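Long-range contact in oxidoreductase (Listeria innocua, PDB 3E18), which binds NAD and is probably a dehydrogenase of the GFO/IDH/MocA family, its substrate and physiological role being unknown: residues 98-109 against 325-336. Sequence-based numbering, arbitrary orientation. Where two conformers were deposited one is given.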
ATOM      1  N   VAL A  98       5.348  11.435 -23.775  1.00 31.87           N
ATOM      2  CA  VAL A  98       5.734  11.862 -25.110  1.00 27.94           C
ATOM      3  C   VAL A  98       4.740  11.387 -26.145  1.00 33.82           C
ATOM      4  O   VAL A  98       4.369  12.146 -27.030  1.00 30.95           O
ATOM      5  CB  VAL A  98       7.164  11.488 -25.507  1.00 31.05           C
ATOM      6  CG1 VAL A  98       8.123  12.344 -24.726  1.00 28.12           C
ATOM      7  CG2 VAL A  98       7.435  10.000 -25.314  1.00 32.50           C
ATOM      8  N   THR A  99       4.289  10.141 -26.005  1.00 29.09           N
ATOM      9  CA  THR A  99       3.280   9.571 -26.878  1.00 27.36           C
ATOM     10  C   THR A  99       2.323   8.727 -26.051  1.00 29.64           C
ATOM     11  O   THR A  99       2.591   8.418 -24.880  1.00 30.72           O
ATOM     12  CB  THR A  99       3.888   8.683 -27.952  1.00 26.30           C
ATOM     13  OG1 THR A  99       4.708   7.677 -27.335  1.00 31.18           O
ATOM     14  CG2 THR A  99       4.700   9.490 -28.958  1.00 29.78           C
ATOM     15  N   MET A 100       1.209   8.350 -26.662  1.00 30.53           N
ATOM     16  CA  MET A 100       0.202   7.556 -25.973  1.00 33.71           C
ATOM     17  C   MET A 100       0.444   6.045 -26.091  1.00 35.30           C
ATOM     18  O   MET A 100      -0.179   5.257 -25.382  1.00 35.35           O
ATOM     19  CB  MET A 100      -1.199   7.973 -26.422  1.00 37.40           C
ATOM     20  CG  MET A 100      -1.576   9.365 -25.888  1.00 35.34           C
ATOM     21  SD  MET A 100      -3.001  10.116 -26.673  1.00 33.25           S
ATOM     22  CE  MET A 100      -2.974   9.381 -28.307  1.00 49.52           C
ATOM     23  N   THR A 101       1.357   5.636 -26.972  1.00 30.97           N
ATOM     24  CA  THR A 101       1.760   4.223 -27.014  1.00 32.08           C
ATOM     25  C   THR A 101       3.270   4.110 -27.100  1.00 28.05           C
ATOM     26  O   THR A 101       3.947   5.032 -27.555  1.00 28.94           O
ATOM     27  CB  THR A 101       1.149   3.428 -28.206  1.00 34.66           C
ATOM     28  OG1 THR A 101       1.806   3.799 -29.422  1.00 35.26           O
ATOM     29  CG2 THR A 101      -0.350   3.647 -28.339  1.00 36.35           C
ATOM     30  N   SER A 102       3.802   2.963 -26.702  1.00 31.30           N
ATOM     31  CA  SER A 102       5.230   2.765 -26.768  1.00 27.86           C
ATOM     32  C   SER A 102       5.687   2.652 -28.227  1.00 31.17           C
ATOM     33  O   SER A 102       6.773   3.132 -28.578  1.00 27.92           O
ATOM     34  CB  SER A 102       5.649   1.539 -25.958  1.00 31.87           C
ATOM     35  OG  SER A 102       5.128   0.350 -26.517  1.00 31.14           O
ATOM     36  N   GLU A 103       4.853   2.044 -29.073  1.00 27.53           N
ATOM     37  CA  GLU A 103       5.175   1.901 -30.501  1.00 31.84           C
ATOM     38  C   GLU A 103       5.316   3.251 -31.172  1.00 31.28           C
ATOM     39  O   GLU A 103       6.192   3.421 -32.000  1.00 30.10           O
ATOM     40  CB  GLU A 103       4.134   1.058 -31.256  1.00 33.49           C
ATOM     41  CG  GLU A 103       4.286  -0.450 -31.085  1.00 51.83           C
ATOM     42  CD  GLU A 103       5.639  -0.983 -31.545  1.00 64.12           C
ATOM     43  OE1 GLU A 103       6.068  -0.665 -32.676  1.00 71.87           O
ATOM     44  OE2 GLU A 103       6.268  -1.731 -30.766  1.00 66.17           O
ATOM     45  N   ASP A 104       4.468   4.214 -30.798  1.00 25.62           N
ATOM     46  CA  ASP A 104       4.555   5.569 -31.346  1.00 30.31           C
ATOM     47  C   ASP A 104       5.910   6.243 -31.115  1.00 30.31           C
ATOM     48  O   ASP A 104       6.398   6.959 -31.994  1.00 35.78           O
ATOM     49  CB  ASP A 104       3.457   6.470 -30.763  1.00 23.27           C
ATOM     50  CG  ASP A 104       2.075   6.171 -31.325  1.00 38.16           C
ATOM     51  OD1 ASP A 104       1.977   5.312 -32.218  1.00 33.44           O
ATOM     52  OD2 ASP A 104       1.082   6.806 -30.868  1.00 33.53           O
ATOM     53  N   LEU A 105       6.508   6.025 -29.943  1.00 28.34           N
ATOM     54  CA  LEU A 105       7.792   6.631 -29.629  1.00 25.09           C
ATOM     55  C   LEU A 105       8.879   5.931 -30.426  1.00 28.02           C
ATOM     56  O   LEU A 105       9.833   6.567 -30.881  1.00 28.03           O
ATOM     57  CB  LEU A 105       8.092   6.583 -28.117  1.00 23.78           C
ATOM     58  CG  LEU A 105       9.522   6.953 -27.684  1.00 28.08           C
ATOM     59  CD1 LEU A 105       9.891   8.403 -28.086  1.00 21.22           C
ATOM     60  CD2 LEU A 105       9.751   6.739 -26.207  1.00 25.14           C
ATOM     61  N   LEU A 106       8.726   4.626 -30.616  1.00 25.56           N
ATOM     62  CA  LEU A 106       9.694   3.864 -31.407  1.00 28.46           C
ATOM     63  C   LEU A 106       9.739   4.421 -32.844  1.00 29.46           C
ATOM     64  O   LEU A 106      10.821   4.536 -33.432  1.00 30.22           O
ATOM     65  CB  LEU A 106       9.305   2.390 -31.412  1.00 28.33           C
ATOM     66  CG  LEU A 106      10.225   1.264 -30.959  1.00 41.14           C
ATOM     67  CD1 LEU A 106      11.119   1.649 -29.774  1.00 34.92           C
ATOM     68  CD2 LEU A 106       9.367   0.068 -30.606  1.00 36.39           C
ATOM     69  N   ALA A 107       8.574   4.800 -33.376  1.00 27.82           N
ATOM     70  CA  ALA A 107       8.489   5.471 -34.676  1.00 30.56           C
ATOM     71  C   ALA A 107       9.249   6.794 -34.711  1.00 32.07           C
ATOM     72  O   ALA A 107      10.001   7.045 -35.654  1.00 26.16           O
ATOM     73  CB  ALA A 107       7.048   5.666 -35.096  1.00 30.23           C
ATOM     74  N   ILE A 108       9.037   7.636 -33.694  1.00 28.17           N
ATOM     75  CA  ILE A 108       9.748   8.900 -33.561  1.00 28.95           C
ATOM     76  C   ILE A 108      11.261   8.714 -33.451  1.00 29.34           C
ATOM     77  O   ILE A 108      12.017   9.402 -34.138  1.00 32.43           O
ATOM     78  CB  ILE A 108       9.242   9.697 -32.361  1.00 28.90           C
ATOM     79  CG1 ILE A 108       7.792  10.113 -32.596  1.00 27.66           C
ATOM     80  CG2 ILE A 108      10.127  10.921 -32.122  1.00 26.64           C
ATOM     81  CD1 ILE A 108       7.174  10.838 -31.402  1.00 30.29           C
ATOM     82  N   MET A 109      11.678   7.764 -32.613  1.00 30.90           N
ATOM     83  CA  MET A 109      13.083   7.390 -32.458  1.00 27.96           C
ATOM     84  C   MET A 109      13.734   6.998 -33.791  1.00 32.94           C
ATOM     85  O   MET A 109      14.857   7.434 -34.096  1.00 24.93           O
ATOM     86  CB  MET A 109      13.236   6.255 -31.422  1.00 32.02           C
ATOM     87  CG  MET A 109      13.089   6.695 -29.937  1.00 31.65           C
ATOM     88  SD  MET A 109      12.913   5.333 -28.732  1.00 20.58           S
ATOM     89  CE  MET A 109      14.447   4.443 -28.957  1.00 26.09           C
ATOM     90  N   ASN A 325      16.007   8.208 -24.464  1.00 27.71           N
ATOM     91  CA  ASN A 325      14.760   7.811 -25.120  1.00 26.74           C
ATOM     92  C   ASN A 325      14.362   6.372 -24.816  1.00 28.11           C
ATOM     93  O   ASN A 325      13.180   6.071 -24.684  1.00 27.27           O
ATOM     94  CB  ASN A 325      14.847   8.049 -26.629  1.00 23.25           C
ATOM     95  CG  ASN A 325      14.742   9.514 -26.989  1.00 31.96           C
ATOM     96  OD1 ASN A 325      14.061  10.279 -26.314  1.00 28.21           O
ATOM     97  ND2 ASN A 325      15.413   9.913 -28.060  1.00 31.77           N
ATOM     98  N   GLU A 326      15.361   5.505 -24.691  1.00 28.03           N
ATOM     99  CA  GLU A 326      15.152   4.104 -24.337  0.50 30.14           C
ATOM    100  C   GLU A 326      14.543   3.952 -22.937  1.00 31.14           C
ATOM    101  O   GLU A 326      13.749   3.040 -22.690  1.00 28.24           O
ATOM    102  CB  GLU A 326      16.461   3.313 -24.472  0.50 30.92           C
ATOM    103  CG  GLU A 326      17.752   4.141 -24.386  0.50 38.01           C
ATOM    104  CD  GLU A 326      18.112   4.858 -25.693  0.50 40.22           C
ATOM    105  OE1 GLU A 326      18.303   6.091 -25.653  0.50 27.59           O
ATOM    106  OE2 GLU A 326      18.187   4.198 -26.754  0.50 47.79           O
ATOM    107  N   GLU A 327      14.911   4.858 -22.029  1.00 28.73           N
ATOM    108  CA  GLU A 327      14.311   4.908 -20.698  1.00 28.19           C
ATOM    109  C   GLU A 327      12.852   5.332 -20.805  1.00 30.25           C
ATOM    110  O   GLU A 327      11.981   4.759 -20.160  1.00 26.74           O
ATOM    111  CB  GLU A 327      15.039   5.910 -19.793  1.00 27.85           C
ATOM    112  CG  GLU A 327      16.479   5.586 -19.486  1.00 26.96           C
ATOM    113  CD  GLU A 327      17.216   6.729 -18.786  1.00 29.78           C
ATOM    114  OE1 GLU A 327      16.749   7.887 -18.792  1.00 28.54           O
ATOM    115  OE2 GLU A 327      18.281   6.464 -18.217  1.00 30.99           O
ATOM    116  N   VAL A 328      12.606   6.347 -21.627  1.00 28.29           N
ATOM    117  CA  VAL A 328      11.268   6.890 -21.846  1.00 27.18           C
ATOM    118  C   VAL A 328      10.334   5.819 -22.443  1.00 28.81           C
ATOM    119  O   VAL A 328       9.159   5.721 -22.043  1.00 26.45           O
ATOM    120  CB  VAL A 328      11.343   8.207 -22.688  1.00 28.15           C
ATOM    121  CG1 VAL A 328       9.975   8.770 -22.999  1.00 24.87           C
ATOM    122  CG2 VAL A 328      12.144   9.249 -21.940  1.00 26.46           C
ATOM    123  N   TYR A 329      10.898   5.006 -23.346  1.00 26.99           N
ATOM    124  CA  TYR A 329      10.252   3.830 -23.943  1.00 30.32           C
ATOM    125  C   TYR A 329       9.816   2.798 -22.896  1.00 29.48           C
ATOM    126  O   TYR A 329       8.668   2.336 -22.920  1.00 28.60           O
ATOM    127  CB  TYR A 329      11.188   3.171 -24.977  1.00 29.64           C
ATOM    128  CG  TYR A 329      10.650   1.887 -25.584  1.00 30.49           C
ATOM    129  CD1 TYR A 329       9.537   1.907 -26.425  1.00 32.38           C
ATOM    130  CD2 TYR A 329      11.252   0.650 -25.312  1.00 37.26           C
ATOM    131  CE1 TYR A 329       9.024   0.735 -26.977  1.00 31.75           C
ATOM    132  CE2 TYR A 329      10.753  -0.537 -25.873  1.00 28.76           C
ATOM    133  CZ  TYR A 329       9.639  -0.480 -26.700  1.00 35.83           C
ATOM    134  OH  TYR A 329       9.119  -1.621 -27.254  1.00 38.80           O
ATOM    135  N   GLN A 330      10.727   2.448 -21.989  1.00 22.69           N
ATOM    136  CA  GLN A 330      10.427   1.481 -20.921  1.00 28.32           C
ATOM    137  C   GLN A 330       9.339   1.983 -19.984  1.00 28.90           C
ATOM    138  O   GLN A 330       8.504   1.204 -19.529  1.00 31.71           O
ATOM    139  CB  GLN A 330      11.674   1.102 -20.139  1.00 30.26           C
ATOM    140  CG  GLN A 330      12.744   0.388 -20.964  1.00 34.23           C
ATOM    141  CD  GLN A 330      12.303  -0.972 -21.512  1.00 47.81           C
ATOM    142  OE1 GLN A 330      11.485  -1.675 -20.911  1.00 49.39           O
ATOM    143  NE2 GLN A 330      12.859  -1.349 -22.656  1.00 46.80           N
ATOM    144  N   VAL A 331       9.333   3.287 -19.724  1.00 25.22           N
ATOM    145  CA  VAL A 331       8.224   3.898 -18.975  1.00 22.32           C
ATOM    146  C   VAL A 331       6.906   3.716 -19.720  1.00 24.49           C
ATOM    147  O   VAL A 331       5.920   3.298 -19.126  1.00 25.86           O
ATOM    148  CB  VAL A 331       8.496   5.368 -18.663  1.00 24.01           C
ATOM    149  CG1 VAL A 331       7.277   6.030 -18.005  1.00 23.14           C
ATOM    150  CG2 VAL A 331       9.710   5.483 -17.751  1.00 27.13           C
ATOM    151  N   LEU A 332       6.887   3.985 -21.029  1.00 20.03           N
ATOM    152  CA  LEU A 332       5.638   3.870 -21.790  1.00 26.35           C
ATOM    153  C   LEU A 332       5.129   2.432 -21.843  1.00 25.89           C
ATOM    154  O   LEU A 332       3.931   2.206 -21.770  1.00 26.47           O
ATOM    155  CB  LEU A 332       5.770   4.460 -23.208  1.00 28.76           C
ATOM    156  CG  LEU A 332       6.006   5.969 -23.364  1.00 27.09           C
ATOM    157  CD1 LEU A 332       6.306   6.279 -24.827  1.00 22.41           C
ATOM    158  CD2 LEU A 332       4.836   6.807 -22.902  1.00 29.17           C
ATOM    159  N   LYS A 333       6.052   1.475 -21.924  1.00 22.64           N
ATOM    160  CA  LYS A 333       5.721   0.063 -21.824  1.00 26.74           C
ATOM    161  C   LYS A 333       5.152  -0.280 -20.440  1.00 27.69           C
ATOM    162  O   LYS A 333       4.266  -1.129 -20.328  1.00 26.12           O
ATOM    163  CB  LYS A 333       6.963  -0.785 -22.081  1.00 24.80           C
ATOM    164  CG  LYS A 333       7.270  -1.060 -23.540  1.00 34.52           C
ATOM    165  CD  LYS A 333       8.445  -2.028 -23.665  1.00 44.73           C
ATOM    166  CE  LYS A 333       8.032  -3.500 -23.570  1.00 53.46           C
ATOM    167  NZ  LYS A 333       7.214  -3.961 -24.739  1.00 57.73           N
ATOM    168  N   LEU A 334       5.654   0.390 -19.401  1.00 27.71           N
ATOM    169  CA  LEU A 334       5.151   0.191 -18.037  1.00 26.76           C
ATOM    170  C   LEU A 334       3.735   0.743 -17.886  1.00 27.53           C
ATOM    171  O   LEU A 334       2.882   0.108 -17.270  1.00 26.65           O
ATOM    172  CB  LEU A 334       6.106   0.804 -16.989  1.00 28.68           C
ATOM    173  CG  LEU A 334       5.780   0.705 -15.488  1.00 28.18           C
ATOM    174  CD1 LEU A 334       5.451  -0.712 -15.092  1.00 27.95           C
ATOM    175  CD2 LEU A 334       6.945   1.198 -14.643  1.00 24.28           C
ATOM    176  N   ILE A 335       3.487   1.911 -18.464  1.00 26.86           N
ATOM    177  CA  ILE A 335       2.147   2.479 -18.494  1.00 24.76           C
ATOM    178  C   ILE A 335       1.138   1.560 -19.219  1.00 27.67           C
ATOM    179  O   ILE A 335      -0.008   1.388 -18.770  1.00 26.33           O
ATOM    180  CB  ILE A 335       2.175   3.891 -19.111  1.00 29.21           C
ATOM    181  CG1 ILE A 335       2.806   4.872 -18.117  1.00 26.80           C
ATOM    182  CG2 ILE A 335       0.774   4.358 -19.479  1.00 25.87           C
ATOM    183  CD1 ILE A 335       3.181   6.241 -18.726  1.00 28.09           C
ATOM    184  N   GLU A 336       1.584   0.949 -20.315  1.00 28.63           N
ATOM    185  CA  GLU A 336       0.780  -0.024 -21.051  1.00 29.89           C
ATOM    186  C   GLU A 336       0.474  -1.265 -20.204  1.00 31.98           C
ATOM    187  O   GLU A 336      -0.675  -1.731 -20.194  1.00 27.17           O
ATOM    188  CB  GLU A 336       1.469  -0.399 -22.361  1.00 30.98           C
ATOM    189  CG  GLU A 336       1.440   0.739 -23.372  1.00 31.72           C
ATOM    190  CD  GLU A 336       2.288   0.488 -24.599  1.00 33.65           C
ATOM    191  OE1 GLU A 336       3.251  -0.315 -24.546  1.00 31.32           O
ATOM    192  OE2 GLU A 336       1.975   1.101 -25.632  1.00 31.31           O
TER
HETATM  193  O   HOH W   1       6.458  -1.397 -27.938  1.00 36.32           O
HETATM  194  O   HOH W   2       2.415   0.141 -28.205  1.00 34.30           O
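L105 lies with its CD2 methyl against one turn of helix 325-336, 3.5 Å from Y329 N and 3.7 Å from L332 CD1. With CG anti to the backbone N, its isobutyl group enters the hole formed by N325, V328, Y329 and L332, a knobs-into-holes fit. S102 is a second knob, set among Y329, L332, K333 and E336, where the CA atoms of S102 and L332 come within 5.1 Å. V98 closes the buried side, its CG2 meeting V328 CG1, and both valines also touch V121 of strand 119-122. L332 CD1 reaches between L105 and the loop, where T99 OG1 donates a hydrogen bond to T101 O. The axes of 102-109 and 325-336 run at 161°, nearly antiparallel. In the GFO/IDH/MocA architecture this pairing sets helix 325-344, from the C-terminal part of the chain, against helix 102-115 of the NAD-binding Rossmann domain. T101 is the N-cap of helix 102-115, its OG1 accepting from D104 N. Close by, E336 grips S102 twice: S102 N donates to OE2 (2.8 Å, N-H...O 171°) from above the carboxylate plane, and S102 OG to OE1 (2.8 Å) on the syn side. The helix N-terminus would be expected to favour the glutamate's negative charge. The outer side is wetter and partly exposed. L106 CD1 sits over one face of the Y329 ring, 3.9 Å from the centroid, while K333 CG, one turn on in the same helix as Y329, lies over the opposite face towards the rim. One water links S102 OG, E103 OE2 and Y329 OH, and another bridges E103 N and E336 OE2. Looser still, M109 SD slides past N325 CB at 3.9 Å, N325 ND2 being hydrogen-bonded to F119 O.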